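Local coordinates for DUF3209 family protein (Thermus thermophilus, PDB 2EHW) that is of unknown function but folds as an all-helical protein whose last helix is a long, extended rod predicted to form a coiled coil, at residues H22-L25 with H26-E30; A69-P72 with E73-Y76; G79-L82 with A83-M87. All blocks are in the same frame, centred on the assembly; numbering follows the deposited sequence.

How the contacts relate
All three contacts are local, each made by residues that follow one another in the chain, and they come in series. Contact 1 starts helix 25-31. Contact 2 is the turn that joins helix 50-70 to helix 75-115. Contact 3 lies a little further along helix 75-115. Contacts 2 and 3 therefore share that long helix, with centres 14 Å apart, and lie on the same side of the chain's centre. Contact 1 stands apart: its centre is 27 Å from that of contact 2 and 21 Å from that of contact 3, with nearest atoms about 8 Å and about 10 Å away. The function is unknown, so the contacts cannot be related to an active site.

Contact 1. Residues H22-L25 with H26-E30; sequences HDLL and HEREE
The imidazole of His-26 is met obliquely by a methyl group of Leu-25. The side chains come closest at Leu-25 CD2 and His-26 CE1, 3.6 Å apart. The guanidinium of Arg-28 is met obliquely too, by Leu-24 CD1, which lies 4.0 Å from Arg-28 NH1. CG of Leu-25 is turned opposite its own backbone N (chi1 -177°). From there the two methyls diverge, CD2 to the histidine and CD1 to within 3.8 Å of Glu-29 OE2.

The backbone makes the first turn of helix 25-31. Leu-24 is the N-cap. Its O accepts from Arg-28 N at 3.1 Å. It also takes a weak bond from Glu-27 N. Leu-25 O receives Glu-29 N at 3.1 Å, and a weak bond from Arg-28 N.

Glu-27 bends at chi2 (90°). The bend folds its carboxylate back over the backbone of Leu-24, with OE1 3.4 Å from Leu-24 CA. Its other oxygen forms a long, weak ion pair with Arg-10. Arg-28 reaches out in extended form to a salt bridge with Glu-15. The charged ends of Glu-27 and Arg-28 thus reach partners on helix 4-16. The salt bridge of Arg-28 links helix 25-31 to that helix, while the pair of Glu-27 with Arg-10 is the weaker tie.

Contact 2. Residues A69-P72 with E73-Y76; sequences AQEP and EEPY
Glu-71 and Glu-74 run side by side and point the same way, while Glu-73 crosses Glu-71 at about a right angle. The first pair meets through Glu-71 OE2 and Glu-74 CB, 3.5 Å apart. Their carboxylate planes are turned 81° against each other. Glu-71 OE2 and Glu-74 OE1 remain 4.8 Å apart, so these probably negative groups do not touch. The placing of the Glu-73 carboxylate is doubtful, because its OE2 is modelled too close to the Glu-71 backbone. As modelled, Glu-73 lies alongside Pro-72, and its carboxylate is nearly coplanar with that of Glu-71.

A type I beta turn runs from Glu-71 to Glu-74. It is closed by Glu-74 N donating to Glu-71 O at 3.0 Å. Glu-74 is then the N-cap of the next helix. Its OE2 accepts from Tyr-76 N at 2.8 Å through the anti lone pair. The Glu-74 chain bends at chi2 (53°), which helps bring the carboxylate round to this N-H.

Glu-71 OE1 is held by a salt bridge to Arg-67 and a hydrogen bond from Trp-77, so it ties the end of helix 50-70 to the start of helix 75-115. Tyr-76 OH bonds to Cys-3 N, near the start of helix 4-16. The turn thus lies at the surface, between the end of helix 50-70 and the start of helix 75-115.

Contact 3. Residues G79-L82 with A83-M87; sequences GLLL and AVEAM
Two successive turns of the long helix 75-115 make this contact, close to where a coiled coil is predicted to begin. Four i to i+4 backbone bonds join them. Val-84 N donates to Leu-80 O at 2.8 Å with an N-H...O angle of 161°. Glu-85 N to Leu-81 O is 2.9 Å and nearly as straight, at 160°. The bonds from Ala-83 N to Gly-79 O and from Ala-86 N to Leu-82 O are both 3.1 Å.

Among the side chains, Leu-80 and Val-84 form the apolar pair. They meet at an oblique angle, with Leu-80 CD1 3.8 Å from Val-84 CG2. Leu-80 CG is opposite its backbone N (chi1 -176°), and CD1 leans along the helix toward Val-84. The valine CG2 lies beside its own backbone N, which also brings it close to the Leu-80 carbonyl.

Leu-81 meets Glu-85 in a different way. Its methyl CD2 lies 3.8 Å from Glu-85 OE2, so a carboxylate oxygen borders an apolar group. The Glu-85 side chain is extended beyond CG. It runs back past the Leu-81 carbonyl, with CG 3.4 Å from Leu-81 O. The smaller side chains stay near the backbone: the methyls of Ala-83 and Ala-86 both lie close to the carbonyl oxygens four residues back.

Leu-80, Leu-81 and Val-84 are buried, and all three face helix 50-70. Leu-80 rests on Leu-64, Leu-81 on Ala-68, and Val-84 on Leu-57 and Leu-61. Leu-80 and Val-84 also touch Glu-5 of helix 4-16, and the selenomethionine Met-87 touches Leu-9. This part of the long helix therefore packs against both helix 50-70 and helix 4-16.

Contact 1. Residues H22-L25 with H26-E30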
ATOM      1  N   HIS A  22      -8.963  15.420   7.861  1.00 34.04           N
ATOM      2  CA  HIS A  22     -10.382  15.107   7.786  1.00 36.86           C
ATOM      3  C   HIS A  22     -10.727  14.219   6.598  1.00 31.84           C
ATOM      4  O   HIS A  22     -11.704  13.484   6.649  1.00 36.03           O
ATOM      5  CB  HIS A  22     -11.231  16.377   7.724  1.00 35.14           C
ATOM      6  CG  HIS A  22     -12.695  16.100   7.587  1.00 31.89           C
ATOM      7  ND1 HIS A  22     -13.422  15.461   8.567  1.00 41.32           N
ATOM      8  CD2 HIS A  22     -13.549  16.301   6.556  1.00 40.32           C
ATOM      9  CE1 HIS A  22     -14.662  15.278   8.146  1.00 37.69           C
ATOM     10  NE2 HIS A  22     -14.764  15.779   6.927  1.00 40.12           N
ATOM     11  N   ASP A  23      -9.939  14.292   5.533  1.00 35.46           N
ATOM     12  CA  ASP A  23     -10.184  13.469   4.349  1.00 36.52           C
ATOM     13  C   ASP A  23     -10.063  11.967   4.637  1.00 36.93           C
ATOM     14  O   ASP A  23     -10.659  11.146   3.943  1.00 35.15           O
ATOM     15  CB  ASP A  23      -9.209  13.831   3.221  1.00 38.33           C
ATOM     16  CG  ASP A  23      -9.610  15.095   2.473  1.00 43.70           C
ATOM     17  OD1 ASP A  23     -10.823  15.315   2.280  1.00 48.55           O
ATOM     18  OD2 ASP A  23      -8.712  15.859   2.059  1.00 48.01           O
ATOM     19  N   LEU A  24      -9.293  11.615   5.660  1.00 29.79           N
ATOM     20  CA  LEU A  24      -9.093  10.213   6.013  1.00 38.55           C
ATOM     21  C   LEU A  24      -9.801   9.843   7.310  1.00 40.34           C
ATOM     22  O   LEU A  24      -9.541   8.795   7.892  1.00 44.23           O
ATOM     23  CB  LEU A  24      -7.597   9.924   6.152  1.00 30.90           C
ATOM     24  CG  LEU A  24      -6.739  10.177   4.912  1.00 31.46           C
ATOM     25  CD1 LEU A  24      -5.266  10.037   5.268  1.00 39.73           C
ATOM     26  CD2 LEU A  24      -7.137   9.200   3.809  1.00 34.60           C
ATOM     27  N   LEU A  25     -10.704  10.708   7.752  1.00 47.15           N
ATOM     28  CA  LEU A  25     -11.438  10.494   8.993  1.00 44.11           C
ATOM     29  C   LEU A  25     -12.123   9.133   9.148  1.00 43.22           C
ATOM     30  O   LEU A  25     -11.787   8.361  10.041  1.00 38.46           O
ATOM     31  CB  LEU A  25     -12.488  11.594   9.174  1.00 49.11           C
ATOM     32  CG  LEU A  25     -13.299  11.546  10.470  1.00 44.19           C
ATOM     33  CD1 LEU A  25     -12.397  11.898  11.657  1.00 38.66           C
ATOM     34  CD2 LEU A  25     -14.466  12.517  10.369  1.00 48.38           C
ATOM     35  N   HIS A  26     -13.089   8.839   8.290  1.00 36.86           N
ATOM     36  CA  HIS A  26     -13.818   7.586   8.418  1.00 47.77           C
ATOM     37  C   HIS A  26     -12.986   6.334   8.204  1.00 44.88           C
ATOM     38  O   HIS A  26     -13.357   5.252   8.664  1.00 42.94           O
ATOM     39  CB  HIS A  26     -15.030   7.598   7.491  1.00 46.22           C
ATOM     40  CG  HIS A  26     -15.998   8.695   7.807  1.00 64.29           C
ATOM     41  ND1 HIS A  26     -15.663  10.029   7.700  1.00 70.80           N
ATOM     42  CD2 HIS A  26     -17.264   8.661   8.289  1.00 72.54           C
ATOM     43  CE1 HIS A  26     -16.681  10.769   8.107  1.00 71.15           C
ATOM     44  NE2 HIS A  26     -17.663   9.964   8.470  1.00 76.02           N
ATOM     45  N   GLU A  27     -11.859   6.471   7.519  1.00 44.35           N
ATOM     46  CA  GLU A  27     -11.021   5.309   7.304  1.00 40.80           C
ATOM     47  C   GLU A  27     -10.251   5.006   8.578  1.00 34.59           C
ATOM     48  O   GLU A  27      -9.990   3.848   8.884  1.00 34.85           O
ATOM     49  CB  GLU A  27     -10.061   5.519   6.133  1.00 41.05           C
ATOM     50  CG  GLU A  27     -10.723   5.417   4.772  1.00 45.67           C
ATOM     51  CD  GLU A  27     -11.249   6.746   4.279  1.00 48.95           C
ATOM     52  OE1 GLU A  27     -11.248   7.713   5.073  1.00 44.86           O
ATOM     53  OE2 GLU A  27     -11.664   6.820   3.103  1.00 44.83           O
ATOM     54  N   ARG A  28      -9.895   6.045   9.327  1.00 32.80           N
ATOM     55  CA  ARG A  28      -9.166   5.830  10.570  1.00 34.97           C
ATOM     56  C   ARG A  28     -10.119   5.340  11.657  1.00 36.85           C
ATOM     57  O   ARG A  28      -9.702   4.662  12.597  1.00 39.58           O
ATOM     58  CB  ARG A  28      -8.465   7.117  11.038  1.00 38.11           C
ATOM     59  CG  ARG A  28      -7.299   7.578  10.159  1.00 40.58           C
ATOM     60  CD  ARG A  28      -6.545   8.725  10.824  1.00 47.08           C
ATOM     61  NE  ARG A  28      -5.638   9.427   9.914  1.00 53.52           N
ATOM     62  CZ  ARG A  28      -4.361   9.112   9.716  1.00 54.23           C
ATOM     63  NH1 ARG A  28      -3.628   9.824   8.866  1.00 45.24           N
ATOM     64  NH2 ARG A  28      -3.814   8.091  10.362  1.00 56.39           N
ATOM     65  N   GLU A  29     -11.401   5.670  11.523  1.00 35.38           N
ATOM     66  CA  GLU A  29     -12.388   5.252  12.512  1.00 42.12           C
ATOM     67  C   GLU A  29     -12.744   3.779  12.375  1.00 45.43           C
ATOM     68  O   GLU A  29     -12.876   3.076  13.376  1.00 49.27           O
ATOM     69  CB  GLU A  29     -13.657   6.104  12.406  1.00 45.34           C
ATOM     70  CG  GLU A  29     -13.393   7.594  12.418  1.00 47.34           C
ATOM     71  CD  GLU A  29     -14.553   8.392  12.976  1.00 57.45           C
ATOM     72  OE1 GLU A  29     -15.708   8.099  12.597  1.00 47.65           O
ATOM     73  OE2 GLU A  29     -14.299   9.317  13.786  1.00 56.87           O
ATOM     74  N   GLU A  30     -12.902   3.315  11.137  1.00 49.48           N
ATOM     75  CA  GLU A  30     -13.228   1.914  10.877  1.00 46.23           C
ATOM     76  C   GLU A  30     -12.087   1.006  11.308  1.00 36.89           C
ATOM     77  O   GLU A  30     -12.298  -0.079  11.843  1.00 43.26           O
ATOM     78  CB  GLU A  30     -13.475   1.677   9.386  1.00 45.92           C
ATOM     79  CG  GLU A  30     -14.717   2.326   8.828  1.00 59.29           C
ATOM     80  CD  GLU A  30     -15.111   1.739   7.482  1.00 60.39           C
ATOM     81  OE1 GLU A  30     -14.324   1.845   6.515  1.00 67.14           O
ATOM     82  OE2 GLU A  30     -16.211   1.160   7.394  1.00 64.82           O
TER

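Contact 2. Residues A69-P72 with E73-Y76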
ATOM      1  N   ALA A  69     -10.173 -18.674   3.494  1.00 34.78           N
ATOM      2  CA  ALA A  69     -10.108 -20.133   3.508  1.00 31.57           C
ATOM      3  C   ALA A  69     -10.962 -20.679   4.647  1.00 30.78           C
ATOM      4  O   ALA A  69     -11.456 -21.801   4.581  1.00 34.19           O
ATOM      5  CB  ALA A  69      -8.663 -20.600   3.665  1.00 23.58           C
ATOM      6  N   GLN A  70     -11.136 -19.873   5.688  1.00 37.51           N
ATOM      7  CA  GLN A  70     -11.918 -20.269   6.852  1.00 38.49           C
ATOM      8  C   GLN A  70     -13.426 -20.157   6.637  1.00 42.03           C
ATOM      9  O   GLN A  70     -14.189 -20.879   7.274  1.00 40.44           O
ATOM     10  CB  GLN A  70     -11.528 -19.414   8.056  1.00 37.43           C
ATOM     11  CG  GLN A  70     -10.130 -19.656   8.581  1.00 48.32           C
ATOM     12  CD  GLN A  70      -9.663 -18.547   9.519  1.00 59.20           C
ATOM     13  OE1 GLN A  70      -8.643 -18.685  10.198  1.00 69.00           O
ATOM     14  NE2 GLN A  70     -10.398 -17.437   9.547  1.00 54.38           N
ATOM     15  N   GLU A  71     -13.849 -19.261   5.746  1.00 36.88           N
ATOM     16  CA  GLU A  71     -15.275 -19.042   5.481  1.00 38.44           C
ATOM     17  C   GLU A  71     -15.572 -19.081   3.975  1.00 43.14           C
ATOM     18  O   GLU A  71     -16.049 -18.098   3.399  1.00 38.23           O
ATOM     19  CB  GLU A  71     -15.689 -17.683   6.064  1.00 36.21           C
ATOM     20  CG  GLU A  71     -17.178 -17.461   6.273  1.00 33.97           C
ATOM     21  CD  GLU A  71     -17.482 -16.043   6.759  1.00 32.91           C
ATOM     22  OE1 GLU A  71     -16.552 -15.361   7.227  1.00 40.87           O
ATOM     23  OE2 GLU A  71     -18.652 -15.608   6.681  1.00 45.73           O
ATOM     24  N   PRO A  72     -15.317 -20.235   3.330  1.00 45.21           N
ATOM     25  CA  PRO A  72     -15.512 -20.510   1.898  1.00 46.51           C
ATOM     26  C   PRO A  72     -16.894 -20.205   1.330  1.00 51.20           C
ATOM     27  O   PRO A  72     -17.065 -20.116   0.115  1.00 57.03           O
ATOM     28  CB  PRO A  72     -15.180 -21.998   1.783  1.00 51.31           C
ATOM     29  CG  PRO A  72     -14.211 -22.226   2.922  1.00 53.57           C
ATOM     30  CD  PRO A  72     -14.861 -21.450   4.030  1.00 48.95           C
ATOM     31  N   GLU A  73     -17.883 -20.060   2.204  1.00 51.06           N
ATOM     32  CA  GLU A  73     -19.245 -19.776   1.769  1.00 50.31           C
ATOM     33  C   GLU A  73     -19.477 -18.300   1.481  1.00 48.71           C
ATOM     34  O   GLU A  73     -20.337 -17.949   0.669  1.00 43.84           O
ATOM     35  CB  GLU A  73     -20.260 -20.273   2.813  1.00 57.17           C
ATOM     36  CG  GLU A  73     -19.835 -20.126   4.282  1.00 63.67           C
ATOM     37  CD  GLU A  73     -18.633 -20.988   4.637  1.00 58.51           C
ATOM     38  OE1 GLU A  73     -18.608 -22.175   4.243  1.00 64.25           O
ATOM     39  OE2 GLU A  73     -17.715 -20.479   5.314  1.00 64.72           O
ATOM     40  N   GLU A  74     -18.711 -17.440   2.143  1.00 40.65           N
ATOM     41  CA  GLU A  74     -18.846 -16.009   1.936  1.00 40.70           C
ATOM     42  C   GLU A  74     -17.896 -15.559   0.838  1.00 43.34           C
ATOM     43  O   GLU A  74     -16.692 -15.448   1.056  1.00 46.81           O
ATOM     44  CB  GLU A  74     -18.540 -15.244   3.219  1.00 40.20           C
ATOM     45  CG  GLU A  74     -18.594 -13.745   3.023  1.00 49.08           C
ATOM     46  CD  GLU A  74     -19.897 -13.300   2.394  1.00 53.05           C
ATOM     47  OE1 GLU A  74     -20.923 -13.267   3.105  1.00 52.55           O
ATOM     48  OE2 GLU A  74     -19.897 -12.998   1.181  1.00 53.44           O
ATOM     49  N   PRO A  75     -18.427 -15.314  -0.371  1.00 34.52           N
ATOM     50  CA  PRO A  75     -17.611 -14.876  -1.505  1.00 30.61           C
ATOM     51  C   PRO A  75     -17.046 -13.468  -1.357  1.00 37.68           C
ATOM     52  O   PRO A  75     -16.195 -13.047  -2.145  1.00 40.21           O
ATOM     53  CB  PRO A  75     -18.564 -15.009  -2.690  1.00 29.66           C
ATOM     54  CG  PRO A  75     -19.919 -14.799  -2.071  1.00 37.54           C
ATOM     55  CD  PRO A  75     -19.810 -15.593  -0.793  1.00 32.60           C
ATOM     56  N   TYR A  76     -17.510 -12.749  -0.340  1.00 38.06           N
ATOM     57  CA  TYR A  76     -17.037 -11.396  -0.083  1.00 35.32           C
ATOM     58  C   TYR A  76     -15.532 -11.395   0.171  1.00 30.96           C
ATOM     59  O   TYR A  76     -14.815 -10.556  -0.357  1.00 32.49           O
ATOM     60  CB  TYR A  76     -17.755 -10.788   1.133  1.00 31.61           C
ATOM     61  CG  TYR A  76     -17.152  -9.482   1.586  1.00 36.72           C
ATOM     62  CD1 TYR A  76     -17.358  -8.307   0.863  1.00 39.46           C
ATOM     63  CD2 TYR A  76     -16.330  -9.424   2.715  1.00 40.18           C
ATOM     64  CE1 TYR A  76     -16.762  -7.105   1.248  1.00 37.81           C
ATOM     65  CE2 TYR A  76     -15.730  -8.228   3.110  1.00 39.55           C
ATOM     66  CZ  TYR A  76     -15.948  -7.073   2.372  1.00 43.95           C
ATOM     67  OH  TYR A  76     -15.344  -5.889   2.755  1.00 45.10           O
TER

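Contact 3. Residues G79-L82 with A83-M87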
ATOM      1  N   GLY A  79     -13.717 -11.764  -2.838  1.00 25.65           N
ATOM      2  CA  GLY A  79     -13.841 -10.563  -3.634  1.00 29.77           C
ATOM      3  C   GLY A  79     -12.879  -9.521  -3.086  1.00 27.05           C
ATOM      4  O   GLY A  79     -12.313  -8.726  -3.835  1.00 24.42           O
ATOM      5  N   LEU A  80     -12.684  -9.523  -1.771  1.00 26.30           N
ATOM      6  CA  LEU A  80     -11.772  -8.565  -1.152  1.00 30.09           C
ATOM      7  C   LEU A  80     -10.341  -8.936  -1.555  1.00 26.15           C
ATOM      8  O   LEU A  80      -9.532  -8.070  -1.876  1.00 29.99           O
ATOM      9  CB  LEU A  80     -11.952  -8.570   0.377  1.00 31.59           C
ATOM     10  CG  LEU A  80     -11.177  -7.574   1.258  1.00 27.45           C
ATOM     11  CD1 LEU A  80     -11.231  -6.172   0.669  1.00 28.89           C
ATOM     12  CD2 LEU A  80     -11.774  -7.582   2.662  1.00 21.81           C
ATOM     13  N   LEU A  81     -10.046 -10.230  -1.572  1.00 24.93           N
ATOM     14  CA  LEU A  81      -8.716 -10.699  -1.956  1.00 27.36           C
ATOM     15  C   LEU A  81      -8.337 -10.215  -3.356  1.00 19.59           C
ATOM     16  O   LEU A  81      -7.270  -9.652  -3.561  1.00 25.84           O
ATOM     17  CB  LEU A  81      -8.657 -12.228  -1.904  1.00 23.02           C
ATOM     18  CG  LEU A  81      -8.168 -12.814  -0.576  1.00 27.64           C
ATOM     19  CD1 LEU A  81      -8.302 -14.337  -0.574  1.00 28.72           C
ATOM     20  CD2 LEU A  81      -6.704 -12.413  -0.376  1.00 25.91           C
ATOM     21  N   LEU A  82      -9.231 -10.434  -4.309  1.00 24.91           N
ATOM     22  CA  LEU A  82      -9.024 -10.039  -5.693  1.00 26.10           C
ATOM     23  C   LEU A  82      -8.819  -8.520  -5.790  1.00 28.60           C
ATOM     24  O   LEU A  82      -7.994  -8.038  -6.561  1.00 24.31           O
ATOM     25  CB  LEU A  82     -10.242 -10.468  -6.509  1.00 32.54           C
ATOM     26  CG  LEU A  82     -10.169 -10.551  -8.029  1.00 39.70           C
ATOM     27  CD1 LEU A  82      -9.060 -11.510  -8.426  1.00 24.39           C
ATOM     28  CD2 LEU A  82     -11.521 -11.041  -8.575  1.00 44.77           C
ATOM     29  N   ALA A  83      -9.568  -7.774  -4.988  1.00 26.33           N
ATOM     30  CA  ALA A  83      -9.468  -6.323  -4.979  1.00 23.65           C
ATOM     31  C   ALA A  83      -8.159  -5.833  -4.350  1.00 26.70           C
ATOM     32  O   ALA A  83      -7.532  -4.897  -4.849  1.00 26.71           O
ATOM     33  CB  ALA A  83     -10.655  -5.729  -4.230  1.00 21.76           C
ATOM     34  N   VAL A  84      -7.751  -6.442  -3.246  1.00 26.80           N
ATOM     35  CA  VAL A  84      -6.514  -6.016  -2.605  1.00 25.31           C
ATOM     36  C   VAL A  84      -5.323  -6.347  -3.502  1.00 26.64           C
ATOM     37  O   VAL A  84      -4.381  -5.562  -3.618  1.00 28.16           O
ATOM     38  CB  VAL A  84      -6.345  -6.674  -1.221  1.00 24.00           C
ATOM     39  CG1 VAL A  84      -5.016  -6.241  -0.581  1.00 22.28           C
ATOM     40  CG2 VAL A  84      -7.512  -6.270  -0.318  1.00 17.93           C
ATOM     41  N   GLU A  85      -5.388  -7.501  -4.156  1.00 26.86           N
ATOM     42  CA  GLU A  85      -4.322  -7.940  -5.050  1.00 30.10           C
ATOM     43  C   GLU A  85      -4.198  -7.066  -6.291  1.00 27.14           C
ATOM     44  O   GLU A  85      -3.103  -6.857  -6.800  1.00 26.80           O
ATOM     45  CB  GLU A  85      -4.553  -9.387  -5.474  1.00 34.22           C
ATOM     46  CG  GLU A  85      -4.040 -10.417  -4.491  1.00 29.87           C
ATOM     47  CD  GLU A  85      -4.710 -11.761  -4.681  1.00 39.74           C
ATOM     48  OE1 GLU A  85      -5.097 -12.082  -5.823  1.00 35.64           O
ATOM     49  OE2 GLU A  85      -4.845 -12.502  -3.689  1.00 45.45           O
ATOM     50  N   ALA A  86      -5.325  -6.572  -6.790  1.00 34.80           N
ATOM     51  CA  ALA A  86      -5.305  -5.707  -7.964  1.00 31.35           C
ATOM     52  C   ALA A  86      -4.562  -4.443  -7.570  1.00 23.56           C
ATOM     53  O   ALA A  86      -3.731  -3.935  -8.321  1.00 33.06           O
ATOM     54  CB  ALA A  86      -6.736  -5.365  -8.405  1.00 18.18           C
HETATM   55  N   MSE A  87      -4.875  -3.941  -6.382  1.00 27.10           N
HETATM   56  CA  MSE A  87      -4.248  -2.734  -5.866  1.00 25.12           C
HETATM   57  C   MSE A  87      -2.767  -2.967  -5.583  1.00 23.68           C
HETATM   58  O   MSE A  87      -1.946  -2.071  -5.766  1.00 22.72           O
HETATM   59  CB  MSE A  87      -4.969  -2.264  -4.595  1.00 22.57           C
HETATM   60  CG  MSE A  87      -6.419  -1.829  -4.828  1.00 32.53           C
HETATM   61 SE   MSE A  87      -6.638  -0.487  -6.248  1.00 47.08          SE
HETATM   62  CE  MSE A  87      -6.979  -1.702  -7.727  1.00 21.45           C
TER